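Local coordinates for UDP-N-acetylglucosamine pyrophosphorylase (Entamoeba histolytica, PDB 3OC9), which probably catalyses the transfer of UMP from UTP to N-acetyl-alpha-D-glucosamine 1-phosphate, yielding UDP-N-acetylglucosamine and diphosphate, at residues L28-I31 / S32-K35; Q80-A83 / S84-S87. All coordinates share one frame; numbering follows the deposited sequence.

Contact 1: residues L28-I31 / S32-K35; sequences LELI and SQGK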
loop_
_atom_site.group_PDB
_atom_site.type_symbol
_atom_site.label_atom_id
_atom_site.label_comp_id
_atom_site.label_asym_id
_atom_site.label_seq_id
_atom_site.Cartn_x
_atom_site.Cartn_y
_atom_site.Cartn_z
ATOM N N LEU A 28 -12.495 14.464 6.143
ATOM C CA LEU A 28 -12.441 15.598 5.199
ATOM C C LEU A 28 -11.987 16.908 5.883
ATOM O O LEU A 28 -11.221 17.682 5.293
ATOM C CB LEU A 28 -13.794 15.802 4.458
ATOM C CG LEU A 28 -14.255 14.761 3.412
ATOM C CD1 LEU A 28 -15.569 15.198 2.728
ATOM C CD2 LEU A 28 -13.186 14.457 2.339
ATOM N N GLU A 29 -12.450 17.146 7.114
ATOM C CA GLU A 29 -12.015 18.318 7.901
ATOM C C GLU A 29 -10.499 18.320 8.163
ATOM O O GLU A 29 -9.816 19.340 7.952
ATOM C CB GLU A 29 -12.792 18.411 9.229
ATOM C CG GLU A 29 -12.350 19.568 10.158
ATOM C CD GLU A 29 -12.746 20.945 9.639
ATOM O OE1 GLU A 29 -13.718 21.044 8.865
ATOM O OE2 GLU A 29 -12.083 21.936 10.016
ATOM N N LEU A 30 -9.965 17.187 8.619
ATOM C CA LEU A 30 -8.523 17.059 8.867
ATOM C C LEU A 30 -7.664 17.215 7.592
ATOM O O LEU A 30 -6.604 17.873 7.635
ATOM C CB LEU A 30 -8.216 15.750 9.638
ATOM C CG LEU A 30 -8.739 15.739 11.092
ATOM C CD1 LEU A 30 -8.778 14.332 11.719
ATOM C CD2 LEU A 30 -7.946 16.699 11.990
ATOM N N ILE A 31 -8.112 16.630 6.471
ATOM C CA ILE A 31 -7.434 16.807 5.173
ATOM C C ILE A 31 -7.425 18.310 4.786
ATOM O O ILE A 31 -6.382 18.846 4.405
ATOM C CB ILE A 31 -8.093 15.963 4.031
ATOM C CG1 ILE A 31 -7.855 14.449 4.232
ATOM C CG2 ILE A 31 -7.593 16.413 2.629
ATOM C CD1 ILE A 31 -8.819 13.557 3.417
ATOM N N SER A 32 -8.579 18.972 4.929
ATOM C CA SER A 32 -8.712 20.419 4.610
ATOM C C SER A 32 -7.797 21.351 5.435
ATOM O O SER A 32 -7.399 22.426 4.944
ATOM C CB SER A 32 -10.191 20.879 4.711
ATOM O OG SER A 32 -10.534 21.198 6.058
ATOM N N GLN A 33 -7.465 20.946 6.667
ATOM C CA GLN A 33 -6.589 21.709 7.581
ATOM C C GLN A 33 -5.084 21.467 7.360
ATOM O O GLN A 33 -4.245 22.024 8.083
ATOM C CB GLN A 33 -6.957 21.421 9.050
ATOM C CG GLN A 33 -8.315 22.000 9.497
ATOM C CD GLN A 33 -8.842 21.395 10.812
ATOM O OE1 GLN A 33 -8.312 20.410 11.326
ATOM N NE2 GLN A 33 -9.896 21.996 11.355
ATOM N N GLY A 34 -4.751 20.655 6.354
ATOM C CA GLY A 34 -3.353 20.281 6.063
ATOM C C GLY A 34 -2.726 19.336 7.085
ATOM O O GLY A 34 -1.508 19.370 7.324
ATOM N N LYS A 35 -3.547 18.474 7.685
ATOM C CA LYS A 35 -3.069 17.602 8.770
ATOM C C LYS A 35 -2.811 16.136 8.352
ATOM O O LYS A 35 -2.617 15.293 9.228
ATOM C CB LYS A 35 -4.022 17.665 9.975
ATOM C CG LYS A 35 -4.119 19.073 10.638
ATOM C CD LYS A 35 -5.052 19.057 11.852
ATOM C CE LYS A 35 -5.101 20.412 12.555
ATOM N NZ LYS A 35 -5.707 20.289 13.916
#
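Ser32, Leu30 and Glu29 carry most of the contact at the C-terminal end of helix 21-32, where a Schellman motif ends the helix and turns the chain toward strand 36-41. Two donors converge on the carbonyl oxygen of Glu29. The hydroxyl OG of Ser32 gives its proton to Glu29 O at 2.7 Å, and the backbone N of Gln33 bonds to that oxygen from the same face of the carbonyl. The serine hydroxyl can fold back over the preceding turn because chi1 (84°) sets OG between its own backbone N and carbonyl carbon.

Leu30 works through two different ends. Its carbonyl oxygen receives Lys35 N at 3.1 Å, the 6→1 bond of the Schellman motif, while Gly34 N reaches Ile31 O at 3.1 Å, the 5→2 bond, from well above the carbonyl plane. Gly34 makes the reversal with a positive phi of 71°. Meanwhile, the CD2 methyl of Leu30 rests on the aliphatic part of Lys35, 3.7 Å from its CD, and the Leu30 side chain also touches Ile199 and Asp203 of helix 196-204. The lysine chain runs fully extended past that methyl.

In the conformer given, the Glu29 carboxylate comes close to the amide of Gln33, one helical turn on, with the two planes 84° apart; the pairing is doubtful, being too poorly angled for a hydrogen bond. The Ile31 side chain touches Ala83 of helix 68-87 and Val92 and Ile94 in the loop beyond it. The chemistry thus divides the helix end: the carbonyls of residues 28 to 31 are taken up by backbone N-H groups and one serine hydroxyl, whereas the Leu30 methyl and the Lys35 methylenes meet beside the turn.

Contact 2: residues Q80-A83 / S84-S87; sequences QELA and SEYS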
loop_
_atom_site.group_PDB
_atom_site.type_symbol
_atom_site.label_atom_id
_atom_site.label_comp_id
_atom_site.label_asym_id
_atom_site.label_seq_id
_atom_site.Cartn_x
_atom_site.Cartn_y
_atom_site.Cartn_z
ATOM N N GLN A 80 -8.399 15.971 -2.436
ATOM C CA GLN A 80 -8.233 17.415 -2.157
ATOM C C GLN A 80 -9.508 18.223 -2.500
ATOM O O GLN A 80 -9.915 19.109 -1.740
ATOM C CB GLN A 80 -7.008 18.003 -2.906
ATOM C CG GLN A 80 -5.632 17.592 -2.294
ATOM C CD GLN A 80 -4.406 18.012 -3.138
ATOM O OE1 GLN A 80 -3.261 17.827 -2.706
ATOM N NE2 GLN A 80 -4.641 18.557 -4.335
ATOM N N GLU A 81 -10.108 17.887 -3.637
ATOM C CA GLU A 81 -11.342 18.535 -4.152
ATOM C C GLU A 81 -12.549 18.329 -3.214
ATOM O O GLU A 81 -13.251 19.290 -2.891
ATOM C CB GLU A 81 -11.641 18.005 -5.549
ATOM C CG GLU A 81 -12.799 18.680 -6.283
ATOM C CD GLU A 81 -12.854 18.285 -7.755
ATOM O OE1 GLU A 81 -12.956 17.074 -8.084
ATOM O OE2 GLU A 81 -12.794 19.215 -8.594
ATOM N N LEU A 82 -12.768 17.093 -2.764
ATOM C CA LEU A 82 -13.849 16.787 -1.810
ATOM C C LEU A 82 -13.718 17.562 -0.481
ATOM O O LEU A 82 -14.720 18.100 0.045
ATOM C CB LEU A 82 -13.951 15.262 -1.564
ATOM C CG LEU A 82 -14.428 14.386 -2.739
ATOM C CD1 LEU A 82 -14.456 12.879 -2.372
ATOM C CD2 LEU A 82 -15.831 14.813 -3.218
ATOM N N ALA A 83 -12.497 17.610 0.059
ATOM C CA ALA A 83 -12.210 18.376 1.266
ATOM C C ALA A 83 -12.451 19.885 1.064
ATOM O O ALA A 83 -12.957 20.561 1.977
ATOM C CB ALA A 83 -10.775 18.118 1.746
ATOM N N SER A 84 -12.065 20.398 -0.109
ATOM C CA SER A 84 -12.247 21.826 -0.430
ATOM C C SER A 84 -13.731 22.196 -0.537
ATOM O O SER A 84 -14.145 23.257 -0.030
ATOM C CB SER A 84 -11.482 22.217 -1.711
ATOM O OG SER A 84 -11.690 23.591 -2.061
ATOM N N GLU A 85 -14.526 21.334 -1.172
ATOM C CA GLU A 85 -15.974 21.567 -1.316
ATOM C C GLU A 85 -16.712 21.522 0.036
ATOM O O GLU A 85 -17.682 22.268 0.254
ATOM C CB GLU A 85 -16.598 20.587 -2.324
ATOM C CG GLU A 85 -16.031 20.721 -3.752
ATOM C CD GLU A 85 -16.635 19.765 -4.788
ATOM O OE1 GLU A 85 -17.303 18.781 -4.416
ATOM O OE2 GLU A 85 -16.425 20.004 -6.003
ATOM N N TYR A 86 -16.243 20.653 0.938
ATOM C CA TYR A 86 -16.815 20.518 2.280
ATOM C C TYR A 86 -16.532 21.718 3.203
ATOM O O TYR A 86 -17.451 22.246 3.844
ATOM C CB TYR A 86 -16.328 19.210 2.932
ATOM C CG TYR A 86 -16.745 19.015 4.382
ATOM C CD1 TYR A 86 -18.082 18.770 4.723
ATOM C CD2 TYR A 86 -15.806 19.085 5.417
ATOM C CE1 TYR A 86 -18.463 18.593 6.061
ATOM C CE2 TYR A 86 -16.183 18.905 6.755
ATOM C CZ TYR A 86 -17.510 18.658 7.061
ATOM O OH TYR A 86 -17.884 18.485 8.380
ATOM N N SER A 87 -15.270 22.145 3.246
ATOM C CA SER A 87 -14.786 23.178 4.165
ATOM C C SER A 87 -14.881 24.616 3.630
ATOM O O SER A 87 -14.749 25.567 4.400
ATOM C CB SER A 87 -13.319 22.897 4.489
ATOM O OG SER A 87 -12.530 23.034 3.308
#
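Successive i+4 to i bonds run from Ser84 N to Gln80 O (3.0 Å), Glu85 N to Glu81 O (3.0 Å), Tyr86 N to Leu82 O (3.1 Å) and Ser87 N to Ala83 O (3.1 Å), continuing the regular alpha-helix to the C-terminal end of helix 68-87.

Glu81 and Glu85, one turn apart, lie side by side and point the same way, with their carboxylate planes 29° apart. The OE2 atoms of Glu81 and Glu85 are 4.5 Å from each other, a like-charge pair that would be expected to cost some energy. Glu81 OE1 forms salt bridges with Arg78, about one turn earlier, and with Arg382, which would be expected to offset this. The CG of Glu85 sits only 3.2 Å from Glu81 O, because chi1 (-62°) holds it beside its own backbone N.

Gln80 OE1 accepts from Ile94 N and from Gln124 NE2, and in the conformer given, Ser84 OG bonds to Gln89 O in the chain just after the helix. Ala83 offers its methyl to Ile31 and Val92, while the ring of Tyr86 meets that of Tyr25.

The hydroxyl of Ser87 also bonds to Gln89 N, tying the helix end to the chain that follows. At Ala83 O, Ser87 binds twice: its hydroxyl OG donates to Ala83 O at 2.8 Å, from the opposite face of the carbonyl plane to Ser87 N.

From the N terminus, the chain first passes through contact 1, where helix 21-32 ends and the turn at residues 32-35 leads into strand 36-41 of the central mixed sheet. Contact 2 follows later, at the end of helix 68-87, before the loop to strand 95-100, which pairs in parallel with strand 36-41. Each is local and closes before the next opens, so they lie in series and neither nest nor cross. In space their centres are about 9 Å apart: the two helix ends pack together, with Ile31 CG2 3.7 Å from Ala83 CB and Ser32 CB 3.5 Å from Ser87 OG.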